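Local atomic coordinates of oxalate--CoA ligase (Arabidopsis thaliana, PDB entry 5IE2), a protein that belongs to the AMP-binding (ANL) enzyme superfamily, pairs a large N-terminal domain with a small C-terminal one, and holds adenosine-5'-triphosphate in this structure. Residues 3-7 / 158-162; 186-190 / 316-320; 357-361 / 396-400; 465-471 / 483-489. All coordinates share one frame; numbering follows the deposited sequence.

Contact 1 of 4, residues 3-7 / 158-162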
loop_
_atom_site.group_PDB
_atom_site.type_symbol
_atom_site.label_atom_id
_atom_site.label_comp_id
_atom_site.label_asym_id
_atom_site.label_seq_id
_atom_site.Cartn_x
_atom_site.Cartn_y
_atom_site.Cartn_z
ATOM N N SER A 3 9.368 -12.455 16.291
ATOM C CA SER A 3 8.639 -13.727 16.232
ATOM C C SER A 3 8.394 -14.001 14.740
ATOM O O SER A 3 8.418 -13.048 13.897
ATOM C CB SER A 3 7.303 -13.639 17.002
ATOM O OG SER A 3 6.439 -14.774 16.797
ATOM N N ASP A 4 8.074 -15.241 14.417
ATOM C CA ASP A 4 7.792 -15.583 13.006
ATOM C C ASP A 4 6.276 -15.675 12.755
ATOM O O ASP A 4 5.799 -16.230 11.737
ATOM C CB ASP A 4 8.527 -16.874 12.635
ATOM C CG ASP A 4 8.228 -18.040 13.593
ATOM O OD1 ASP A 4 7.675 -17.851 14.709
ATOM O OD2 ASP A 4 8.633 -19.184 13.223
ATOM N N THR A 5 5.474 -15.191 13.735
ATOM C CA THR A 5 4.040 -14.948 13.450
ATOM C C THR A 5 3.698 -13.510 13.857
ATOM O O THR A 5 4.262 -12.971 14.813
ATOM C CB THR A 5 3.087 -15.937 14.173
ATOM O OG1 THR A 5 3.054 -15.656 15.562
ATOM C CG2 THR A 5 3.492 -17.426 13.987
ATOM N N LEU A 6 2.749 -12.914 13.157
ATOM C CA LEU A 6 2.376 -11.559 13.538
ATOM C C LEU A 6 1.694 -11.572 14.897
ATOM O O LEU A 6 1.965 -10.711 15.743
ATOM C CB LEU A 6 1.431 -10.967 12.483
ATOM C CG LEU A 6 0.913 -9.586 12.873
ATOM C CD1 LEU A 6 2.065 -8.605 12.985
ATOM C CD2 LEU A 6 -0.129 -9.204 11.845
ATOM N N SER A 7 0.814 -12.547 15.119
ATOM C CA SER A 7 0.142 -12.584 16.428
ATOM C C SER A 7 1.158 -12.731 17.570
ATOM O O SER A 7 1.052 -12.066 18.628
ATOM C CB SER A 7 -0.881 -13.715 16.455
ATOM O OG SER A 7 -1.909 -13.438 15.494
ATOM N N VAL A 158 -3.065 -21.681 19.167
ATOM C CA VAL A 158 -1.675 -21.491 18.773
ATOM C C VAL A 158 -1.629 -20.979 17.325
ATOM O O VAL A 158 -2.241 -21.591 16.434
ATOM C CB VAL A 158 -0.886 -22.820 18.869
ATOM C CG1 VAL A 158 0.521 -22.649 18.356
ATOM C CG2 VAL A 158 -0.851 -23.282 20.326
ATOM N N ASN A 159 -0.958 -19.863 17.093
ATOM C CA ASN A 159 -0.840 -19.386 15.715
ATOM C C ASN A 159 0.394 -19.971 15.041
ATOM O O ASN A 159 1.499 -19.800 15.531
ATOM C CB ASN A 159 -0.804 -17.852 15.687
ATOM C CG ASN A 159 -2.028 -17.251 16.386
ATOM O OD1 ASN A 159 -1.924 -16.692 17.496
ATOM N ND2 ASN A 159 -3.192 -17.345 15.723
ATOM N N HIS A 160 0.188 -20.616 13.903
ATOM C CA HIS A 160 1.250 -21.256 13.140
ATOM C C HIS A 160 1.758 -20.311 12.068
ATOM O O HIS A 160 0.976 -19.671 11.416
ATOM C CB HIS A 160 0.747 -22.517 12.453
ATOM C CG HIS A 160 0.178 -23.520 13.396
ATOM N ND1 HIS A 160 0.225 -24.862 13.138
ATOM C CD2 HIS A 160 -0.477 -23.383 14.573
ATOM C CE1 HIS A 160 -0.373 -25.520 14.119
ATOM N NE2 HIS A 160 -0.828 -24.646 14.987
ATOM N N PRO A 161 3.077 -20.274 11.841
ATOM C CA PRO A 161 3.623 -19.411 10.784
ATOM C C PRO A 161 2.974 -19.748 9.432
ATOM O O PRO A 161 2.764 -18.841 8.654
ATOM C CB PRO A 161 5.119 -19.759 10.766
ATOM C CG PRO A 161 5.404 -20.194 12.152
ATOM C CD PRO A 161 4.132 -20.941 12.618
ATOM N N ASP A 162 2.592 -21.001 9.180
ATOM C CA ASP A 162 2.043 -21.262 7.850
ATOM C C ASP A 162 0.534 -21.109 7.792
ATOM O O ASP A 162 -0.061 -21.381 6.756
ATOM C CB ASP A 162 2.456 -22.649 7.352
ATOM C CG ASP A 162 1.696 -23.784 8.017
ATOM O OD1 ASP A 162 1.332 -24.781 7.314
ATOM O OD2 ASP A 162 1.484 -23.718 9.246
#
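Thr-5, the N-cap residue of the first helix (6-16), packs against Asn-159 and Pro-161 in the loop that leads into strand 164-169. The apolar part of the contact centres on its methyl group. With OG1 placed between the backbone N and the carbonyl carbon (chi1 72°), OG1 caps Gly-8 N in its own helix, while CG2 is turned outward to the loop. There Thr-5 CG2 lies 3.5 Å from Asn-159 O and 3.8 Å from Pro-161 CD. On the outer side, the carboxylate of Asp-4 passes the proline at a slant, its OD2 3.5 Å from Pro-161 CG.

The polar groups are held by partners beyond the two segments. Ser-7 OG bonds to Gln-184 NE2 and Asn-159 ND2 to Arg-78 O, while Pro-161 shares a backbone hydrogen bond with Leu-185. Helix 184-198 thus touches both segments and ties them together at the protein surface. Between Ser-7 and Asn-159 themselves, the methylene CB of Ser-7 meets the amide oxygen, 3.3 Å from Asn-159 OD1. Just before the helix, an ST turn shapes the chain: Ser-3 OG accepts from Thr-5 N at 3.2 Å, with an N-H...O angle of 171°.

Contact 2 of 4, residues 186-190 / 316-320. With ACY (acetic acid), chain E.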
loop_
_atom_site.group_PDB
_atom_site.type_symbol
_atom_site.label_atom_id
_atom_site.label_comp_id
_atom_site.label_asym_id
_atom_site.label_seq_id
_atom_site.Cartn_x
_atom_site.Cartn_y
_atom_site.Cartn_z
ATOM N N ASN A 186 4.369 -14.601 6.334
ATOM C CA ASN A 186 4.511 -13.486 5.407
ATOM C C ASN A 186 4.419 -12.133 6.174
ATOM O O ASN A 186 5.274 -11.212 6.014
ATOM C CB ASN A 186 3.407 -13.525 4.334
ATOM C CG ASN A 186 3.579 -14.619 3.266
ATOM O OD1 ASN A 186 2.578 -15.076 2.713
ATOM N ND2 ASN A 186 4.821 -15.049 2.964
ATOM N N LEU A 187 3.375 -12.003 6.992
ATOM C CA LEU A 187 3.119 -10.735 7.705
ATOM C C LEU A 187 4.244 -10.409 8.694
ATOM O O LEU A 187 4.725 -9.278 8.754
ATOM C CB LEU A 187 1.779 -10.796 8.460
ATOM C CG LEU A 187 0.521 -10.930 7.556
ATOM C CD1 LEU A 187 -0.716 -10.990 8.466
ATOM C CD2 LEU A 187 0.331 -9.752 6.670
ATOM N N ALA A 188 4.624 -11.399 9.509
ATOM C CA ALA A 188 5.712 -11.204 10.471
ATOM C C ALA A 188 7.019 -10.796 9.795
ATOM O O ALA A 188 7.708 -9.888 10.229
ATOM C CB ALA A 188 5.931 -12.486 11.282
ATOM N N SER A 189 7.353 -11.450 8.682
ATOM C CA SER A 189 8.535 -11.096 7.924
ATOM C C SER A 189 8.488 -9.659 7.443
ATOM O O SER A 189 9.474 -8.935 7.582
ATOM C CB SER A 189 8.694 -12.054 6.702
ATOM O OG SER A 189 8.821 -13.386 7.198
ATOM N N SER A 190 7.359 -9.241 6.829
ATOM C CA SER A 190 7.359 -7.860 6.334
ATOM C C SER A 190 7.384 -6.817 7.448
ATOM O O SER A 190 8.049 -5.780 7.313
ATOM C CB SER A 190 6.138 -7.589 5.462
ATOM O OG SER A 190 6.395 -8.201 4.209
ATOM N N GLU A 316 2.147 -9.155 -3.668
ATOM C CA GLU A 316 2.733 -10.515 -3.610
ATOM C C GLU A 316 3.960 -10.663 -2.699
ATOM O O GLU A 316 4.347 -11.785 -2.326
ATOM C CB GLU A 316 3.146 -10.975 -5.017
ATOM C CG GLU A 316 2.013 -11.265 -5.965
ATOM C CD GLU A 316 1.659 -10.021 -6.825
ATOM O OE1 GLU A 316 1.785 -8.885 -6.321
ATOM O OE2 GLU A 316 1.272 -10.217 -8.006
ATOM N N ALA A 317 4.577 -9.536 -2.371
ATOM C CA ALA A 317 5.740 -9.486 -1.462
ATOM C C ALA A 317 5.291 -9.101 -0.043
ATOM O O ALA A 317 6.119 -8.727 0.769
ATOM C CB ALA A 317 6.774 -8.417 -2.013
ATOM N N THR A 318 3.979 -9.131 0.228
ATOM C CA THR A 318 3.441 -8.597 1.511
ATOM C C THR A 318 4.014 -7.150 1.693
ATOM O O THR A 318 4.540 -6.785 2.742
ATOM C CB THR A 318 3.772 -9.538 2.728
ATOM O OG1 THR A 318 3.416 -10.860 2.326
ATOM C CG2 THR A 318 2.905 -9.199 3.974
ATOM N N HIS A 319 3.878 -6.365 0.640
ATOM C CA HIS A 319 4.354 -4.970 0.590
ATOM C C HIS A 319 5.892 -4.911 0.341
ATOM O O HIS A 319 6.347 -5.208 -0.766
ATOM C CB HIS A 319 3.916 -4.182 1.874
ATOM C CG HIS A 319 4.101 -2.689 1.751
ATOM N ND1 HIS A 319 3.623 -1.955 0.682
ATOM C CD2 HIS A 319 4.757 -1.801 2.557
ATOM C CE1 HIS A 319 3.980 -0.682 0.834
ATOM N NE2 HIS A 319 4.668 -0.561 1.960
ATOM N N LEU A 320 6.685 -4.516 1.336
ATOM C CA LEU A 320 8.048 -4.031 1.093
ATOM C C LEU A 320 8.995 -5.047 0.377
ATOM O O LEU A 320 9.148 -6.213 0.829
ATOM C CB LEU A 320 8.675 -3.643 2.446
ATOM C CG LEU A 320 10.138 -3.163 2.364
ATOM C CD1 LEU A 320 10.197 -1.856 1.643
ATOM C CD2 LEU A 320 10.668 -3.036 3.815
HETATM C C ACY E . 2.478 -1.523 -2.429
HETATM O O ACY E . 2.785 -0.360 -1.977
HETATM O OXT ACY E . 2.666 -2.606 -1.799
HETATM C CH3 ACY E . 1.905 -1.620 -3.818
HETATM O O HOH W 1 8.822 -7.162 3.364
#
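Beside the ATP site, Ser-190 of helix 184-198 grips the turn at Thr-318, which joins strands 308-314 and 319-323 and follows directly on the YAMTE sequence, a signature of the superfamily. The side chain of Ala-317 in this turn is about 8 Å from the bound ATP. Ser-190 OG donates to Thr-318 O at 2.8 Å, coming from above the carbonyl plane, 35° out of it. The same hydroxyl accepts a bond from a water whose oxygen, 2.7 Å from Leu-320 O, donates there too, so the hydroxyl holds Thr-318 O directly and Leu-320 O through the water.

Thr-318 has a left-handed backbone conformation, and its side chain meets the helix on both branches. Thr-318 CG2, anti to the backbone N (chi1 -48° for OG1), touches Leu-187 CD2 at 3.8 Å, and Thr-318 OG1 rests 3.3 Å from Asn-186 CB. That hydroxyl is bonded to Asn-369 O, while Asn-186 ND2 binds Pro-368 O; the loop at 368-369 thus engages both segments.

His-319 ND1 donates to OXT of an acetic acid molecule at 2.7 Å, probably a crystallisation additive, which lies at the ring edge; NE2 bonds to Arg-286. The hairpin turn packs against both helix 184-198 and helix 215-227, whose Leu-219 touches Ser-190, Thr-318 and His-319 and whose His-216 stacks on the His-319 ring.

Contact 3 of 4, residues 357-361 / 396-400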
loop_
_atom_site.group_PDB
_atom_site.type_symbol
_atom_site.label_atom_id
_atom_site.label_comp_id
_atom_site.label_asym_id
_atom_site.label_seq_id
_atom_site.Cartn_x
_atom_site.Cartn_y
_atom_site.Cartn_z
ATOM N N PRO A 357 25.506 -5.103 -12.833
ATOM C CA PRO A 357 25.048 -3.726 -12.604
ATOM C C PRO A 357 24.864 -2.875 -13.881
ATOM O O PRO A 357 25.640 -2.982 -14.851
ATOM C CB PRO A 357 26.168 -3.131 -11.738
ATOM C CG PRO A 357 26.634 -4.286 -10.917
ATOM C CD PRO A 357 26.547 -5.495 -11.862
ATOM N N ASN A 358 23.844 -2.022 -13.848
ATOM C CA ASN A 358 23.481 -1.116 -14.951
ATOM C C ASN A 358 23.061 -1.827 -16.226
ATOM O O ASN A 358 23.077 -1.256 -17.317
ATOM C CB ASN A 358 24.615 -0.136 -15.235
ATOM C CG ASN A 358 24.829 0.792 -14.062
ATOM O OD1 ASN A 358 23.867 1.411 -13.575
ATOM N ND2 ASN A 358 26.056 0.856 -13.559
ATOM N N ASN A 359 22.647 -3.065 -16.073
ATOM C CA ASN A 359 21.987 -3.778 -17.155
ATOM C C ASN A 359 20.561 -4.106 -16.751
ATOM O O ASN A 359 20.344 -4.714 -15.704
ATOM C CB ASN A 359 22.749 -5.063 -17.489
ATOM C CG ASN A 359 24.062 -4.775 -18.191
ATOM O OD1 ASN A 359 25.103 -4.567 -17.551
ATOM N ND2 ASN A 359 24.018 -4.750 -19.496
ATOM N N LYS A 360 19.607 -3.735 -17.594
ATOM C CA LYS A 360 18.195 -3.879 -17.264
ATOM C C LYS A 360 17.757 -5.321 -17.383
ATOM O O LYS A 360 18.357 -6.102 -18.140
ATOM C CB LYS A 360 17.360 -3.002 -18.186
ATOM C CG LYS A 360 17.721 -1.517 -18.067
ATOM C CD LYS A 360 17.001 -0.670 -19.122
ATOM C CE LYS A 360 17.428 0.811 -19.083
ATOM N NZ LYS A 360 18.899 1.036 -19.334
ATOM N N GLY A 361 16.702 -5.655 -16.659
ATOM C CA GLY A 361 16.073 -6.964 -16.718
ATOM C C GLY A 361 14.891 -6.997 -15.760
ATOM O O GLY A 361 14.515 -5.973 -15.150
ATOM N N GLY A 396 13.905 -3.235 -14.180
ATOM C CA GLY A 396 14.785 -2.343 -13.442
ATOM C C GLY A 396 16.259 -2.689 -13.606
ATOM O O GLY A 396 16.653 -3.597 -14.365
ATOM N N TYR A 397 17.112 -1.924 -12.928
ATOM C CA TYR A 397 18.532 -2.293 -12.877
ATOM C C TYR A 397 19.099 -1.825 -11.540
ATOM O O TYR A 397 18.546 -0.927 -10.914
ATOM C CB TYR A 397 19.324 -1.687 -14.061
ATOM C CG TYR A 397 19.298 -0.168 -14.069
ATOM C CD1 TYR A 397 20.289 0.565 -13.414
ATOM C CD2 TYR A 397 18.270 0.522 -14.705
ATOM C CE1 TYR A 397 20.272 1.956 -13.407
ATOM C CE2 TYR A 397 18.229 1.912 -14.691
ATOM C CZ TYR A 397 19.239 2.629 -14.044
ATOM O OH TYR A 397 19.216 4.013 -14.044
ATOM N N PHE A 398 20.175 -2.473 -11.111
ATOM C CA PHE A 398 20.957 -2.059 -9.956
ATOM C C PHE A 398 22.105 -1.194 -10.426
ATOM O O PHE A 398 22.795 -1.549 -11.392
ATOM C CB PHE A 398 21.542 -3.264 -9.215
ATOM C CG PHE A 398 20.509 -3.973 -8.359
ATOM C CD1 PHE A 398 19.949 -3.329 -7.261
ATOM C CD2 PHE A 398 20.124 -5.272 -8.649
ATOM C CE1 PHE A 398 19.012 -3.960 -6.462
ATOM C CE2 PHE A 398 19.150 -5.907 -7.853
ATOM C CZ PHE A 398 18.596 -5.233 -6.767
ATOM N N ASP A 399 22.342 -0.096 -9.700
ATOM C CA ASP A 399 23.538 0.673 -9.948
ATOM C C ASP A 399 24.684 0.004 -9.163
ATOM O O ASP A 399 24.468 -1.030 -8.497
ATOM C CB ASP A 399 23.344 2.172 -9.598
ATOM C CG ASP A 399 23.049 2.436 -8.142
ATOM O OD1 ASP A 399 23.484 1.658 -7.264
ATOM O OD2 ASP A 399 22.410 3.488 -7.858
ATOM N N THR A 400 25.888 0.567 -9.208
ATOM C CA THR A 400 27.047 -0.112 -8.583
ATOM C C THR A 400 27.038 -0.007 -7.047
ATOM O O THR A 400 27.798 -0.710 -6.402
ATOM C CB THR A 400 28.376 0.438 -9.146
ATOM O OG1 THR A 400 28.338 1.849 -9.049
ATOM C CG2 THR A 400 28.510 0.081 -10.615
HETATM O O HOH W 2 26.586 3.128 -11.207
HETATM O O HOH W 3 21.206 -4.474 -13.064
#
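The ring of Tyr-397 is met by Asn-358 and Lys-360 where the loop before strand 361-366 settles along the end of strand 394-398. Both come obliquely from the same side of the ring. Asn-358 OD1 approaches the CD1-CE1 margin, 3.6 Å from Tyr-397 CE1, with the amide and ring planes turned 50° apart. At the CD2 margin the aliphatic chain of Lys-360 runs alongside in the same direction as the tyrosine, and its CG is 4.0 Å from Tyr-397 CD2. The ring lies along the loop because its CG sits between the backbone N and the carbonyl carbon (chi1 61°), while Tyr-397 CB packs on Asn-359 O at 3.6 Å. His-405 of the adjoining strand 404-409 stacks with the same ring.

In the backbone, Gly-361 and Gly-396 form an antiparallel hydrogen-bonded pair, with Gly-396 N 3.0 Å from Gly-361 O. Farther along, Asn-358 N donates to Phe-398 O at 2.7 Å. Between these direct bonds a water links the chains, donating to Asn-359 O and accepting from Phe-398 N. Main-chain bonds and one bridging water therefore secure the loop to the end of strand 394-398, while the side chains add packing round a tyrosine rather than charge pairing.

Contact 4 of 4, residues 465-471 / 483-489; sequences VTEEDIK and VPKRVFI
Helix segment 467-471 passes strand segment 487-489 at 130° between their directions, the axes 8.6 Å apart at closest, in the beta-alpha-beta unit of the C-terminal domain. Val-487 faces the helix and is met by three residues: its CG2 touches Ile-470 CG2 at 3.7 Å, its CB lies 3.6 Å from Glu-467 CG, and Lys-471 CG touches Val-487 CG2 as well. At the helix start, Val-465 CG1 and Ile-489 CD1 extend this apolar patch.

Glu-467, fully extended to its CD (chi1 175°), slides past Val-487 and takes the backbone amide of that residue: Val-487 N donates to OE1 of Glu-467 at 2.8 Å, in line with the anti lone pair. A water accepting from Arg-486 NE donates weakly to the same oxygen. Lys-471 is bent about its CG-CD bond (chi3 79°) so that NZ reaches Lys-485 O at 2.9 Å, from above the carbonyl plane. Lys-471 NZ is only 3.8 Å from Lys-485 NZ, a proximity the carbonyl bond may partly offset.

Thr-466 and Asp-469 form a capping box that starts the helix. Helix 467-477 covers one side of strand 487-489, which pairs parallel with strand 450-459, while helix 423-430 supplies Leu-430 against Ile-470 and Val-426 against Pro-484.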
loop_
_atom_site.group_PDB
_atom_site.type_symbol
_atom_site.label_atom_id
_atom_site.label_comp_id
_atom_site.label_asym_id
_atom_site.label_seq_id
_atom_site.Cartn_x
_atom_site.Cartn_y
_atom_site.Cartn_z
ATOM N N VAL A 465 -2.275 25.996 -20.318
ATOM C CA VAL A 465 -1.219 25.142 -20.852
ATOM C C VAL A 465 -1.626 24.651 -22.214
ATOM O O VAL A 465 -2.761 24.218 -22.384
ATOM C CB VAL A 465 -0.970 23.923 -19.932
ATOM C CG1 VAL A 465 -0.122 22.899 -20.627
ATOM C CG2 VAL A 465 -0.354 24.352 -18.619
ATOM N N THR A 466 -0.728 24.730 -23.197
ATOM C CA THR A 466 -1.028 24.171 -24.506
ATOM C C THR A 466 -0.211 22.905 -24.745
ATOM O O THR A 466 0.824 22.691 -24.107
ATOM C CB THR A 466 -0.733 25.155 -25.629
ATOM O OG1 THR A 466 0.672 25.416 -25.672
ATOM C CG2 THR A 466 -1.492 26.482 -25.412
ATOM N N GLU A 467 -0.706 22.072 -25.651
ATOM C CA GLU A 467 0.016 20.909 -26.119
ATOM C C GLU A 467 1.405 21.303 -26.596
ATOM O O GLU A 467 2.394 20.607 -26.331
ATOM C CB GLU A 467 -0.753 20.235 -27.242
ATOM C CG GLU A 467 -0.034 19.081 -27.875
ATOM C CD GLU A 467 -0.881 18.356 -28.884
ATOM O OE1 GLU A 467 -1.163 17.157 -28.692
ATOM O OE2 GLU A 467 -1.275 18.993 -29.882
ATOM N N GLU A 468 1.485 22.425 -27.306
ATOM C CA GLU A 468 2.746 22.843 -27.881
ATOM C C GLU A 468 3.746 23.306 -26.837
ATOM O O GLU A 468 4.921 23.002 -26.979
ATOM C CB GLU A 468 2.520 23.947 -28.916
ATOM C CG GLU A 468 1.902 23.384 -30.185
ATOM C CD GLU A 468 2.729 22.243 -30.784
ATOM O OE1 GLU A 468 3.983 22.378 -30.889
ATOM O OE2 GLU A 468 2.114 21.187 -31.110
ATOM N N ASP A 469 3.280 23.973 -25.781
ATOM C CA ASP A 469 4.127 24.340 -24.658
ATOM C C ASP A 469 4.724 23.074 -24.026
ATOM O O ASP A 469 5.928 23.005 -23.795
ATOM C CB ASP A 469 3.360 25.090 -23.564
ATOM C CG ASP A 469 2.928 26.485 -23.984
ATOM O OD1 ASP A 469 3.692 27.179 -24.700
ATOM O OD2 ASP A 469 1.822 26.899 -23.551
ATOM N N ILE A 470 3.864 22.095 -23.768
ATOM C CA ILE A 470 4.299 20.847 -23.094
ATOM C C ILE A 470 5.306 20.115 -23.946
ATOM O O ILE A 470 6.348 19.661 -23.469
ATOM C CB ILE A 470 3.123 19.907 -22.812
ATOM C CG1 ILE A 470 2.156 20.543 -21.812
ATOM C CG2 ILE A 470 3.639 18.562 -22.229
ATOM C CD1 ILE A 470 2.793 20.881 -20.458
ATOM N N LYS A 471 4.994 19.999 -25.224
ATOM C CA LYS A 471 5.887 19.321 -26.119
ATOM C C LYS A 471 7.230 20.044 -26.204
ATOM O O LYS A 471 8.261 19.395 -26.159
ATOM C CB LYS A 471 5.249 19.165 -27.504
ATOM C CG LYS A 471 4.158 18.081 -27.523
ATOM C CD LYS A 471 3.557 17.901 -28.927
ATOM C CE LYS A 471 4.450 17.069 -29.816
ATOM N NZ LYS A 471 3.811 16.732 -31.139
ATOM N N VAL A 483 9.630 12.058 -26.659
ATOM C CA VAL A 483 8.690 13.172 -26.473
ATOM C C VAL A 483 7.248 12.773 -26.844
ATOM O O VAL A 483 7.045 12.309 -27.954
ATOM C CB VAL A 483 9.122 14.363 -27.345
ATOM C CG1 VAL A 483 8.185 15.583 -27.117
ATOM C CG2 VAL A 483 10.534 14.733 -27.000
ATOM N N PRO A 484 6.271 12.972 -25.936
ATOM C CA PRO A 484 4.871 12.634 -26.255
ATOM C C PRO A 484 4.426 13.321 -27.573
ATOM O O PRO A 484 4.632 14.522 -27.779
ATOM C CB PRO A 484 4.079 13.163 -25.054
ATOM C CG PRO A 484 5.092 13.162 -23.890
ATOM C CD PRO A 484 6.433 13.478 -24.557
ATOM N N LYS A 485 3.869 12.538 -28.473
ATOM C CA LYS A 485 3.455 13.074 -29.769
ATOM C C LYS A 485 2.123 13.833 -29.624
ATOM O O LYS A 485 1.833 14.763 -30.399
ATOM C CB LYS A 485 3.320 11.944 -30.800
ATOM C CG LYS A 485 3.297 12.419 -32.268
ATOM C CD LYS A 485 4.629 13.082 -32.612
ATOM C CE LYS A 485 4.588 13.901 -33.896
ATOM N NZ LYS A 485 5.660 14.949 -33.878
ATOM N N ARG A 486 1.338 13.442 -28.622
ATOM C CA ARG A 486 0.108 14.135 -28.296
ATOM C C ARG A 486 0.029 14.391 -26.795
ATOM O O ARG A 486 0.457 13.535 -25.984
ATOM C CB ARG A 486 -1.088 13.313 -28.778
ATOM C CG ARG A 486 -1.264 13.379 -30.306
ATOM C CD ARG A 486 -2.433 12.527 -30.765
ATOM N NE ARG A 486 -3.656 13.329 -30.878
ATOM C CZ ARG A 486 -4.887 12.823 -30.934
ATOM N NH1 ARG A 486 -5.077 11.502 -30.866
ATOM N NH2 ARG A 486 -5.931 13.644 -31.035
ATOM N N VAL A 487 -0.480 15.578 -26.445
ATOM C CA VAL A 487 -0.698 16.007 -25.054
ATOM C C VAL A 487 -2.182 16.309 -24.840
ATOM O O VAL A 487 -2.706 17.246 -25.449
ATOM C CB VAL A 487 0.122 17.284 -24.714
ATOM C CG1 VAL A 487 -0.188 17.815 -23.275
ATOM C CG2 VAL A 487 1.618 17.067 -24.960
ATOM N N PHE A 488 -2.855 15.523 -24.005
ATOM C CA PHE A 488 -4.260 15.750 -23.689
ATOM C C PHE A 488 -4.389 16.585 -22.436
ATOM O O PHE A 488 -3.750 16.322 -21.416
ATOM C CB PHE A 488 -4.985 14.425 -23.540
ATOM C CG PHE A 488 -4.979 13.612 -24.796
ATOM C CD1 PHE A 488 -5.920 13.843 -25.792
ATOM C CD2 PHE A 488 -4.009 12.631 -25.007
ATOM C CE1 PHE A 488 -5.908 13.105 -26.974
ATOM C CE2 PHE A 488 -3.989 11.884 -26.198
ATOM C CZ PHE A 488 -4.940 12.122 -27.175
ATOM N N ILE A 489 -5.185 17.634 -22.514
ATOM C CA ILE A 489 -5.261 18.526 -21.383
ATOM C C ILE A 489 -6.580 18.324 -20.714
ATOM O O ILE A 489 -7.634 18.258 -21.376
ATOM C CB ILE A 489 -5.036 19.932 -21.797
ATOM C CG1 ILE A 489 -3.602 19.992 -22.314
ATOM C CG2 ILE A 489 -5.282 20.862 -20.619
ATOM C CD1 ILE A 489 -3.247 21.216 -22.925
HETATM O O HOH W 4 -4.273 16.232 -29.470
#

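How the contacts relate
Only contact 2 is fully buried; contacts 1 and 3 lie at the surface, and contact 4 is partly buried in the C-terminal domain. Contacts 1 and 2 share helix 184-198, which contact 2 uses directly and which flanks both segments of contact 1; they meet where the methyl of Ala-188 packs under Asp-4 and Thr-5, its CB 3.5 Å from Asp-4 C. Contacts 3 and 4 touch neither of these nor each other, and contacts 1 and 4 are about 53 Å apart between centres. Chemistry varies accordingly: van der Waals packing of carbons against oxygens and a proline ring in contact 1, a serine-water network in contact 2, main-chain pairing in contact 3, and charged side chains bonding to backbone in contact 4.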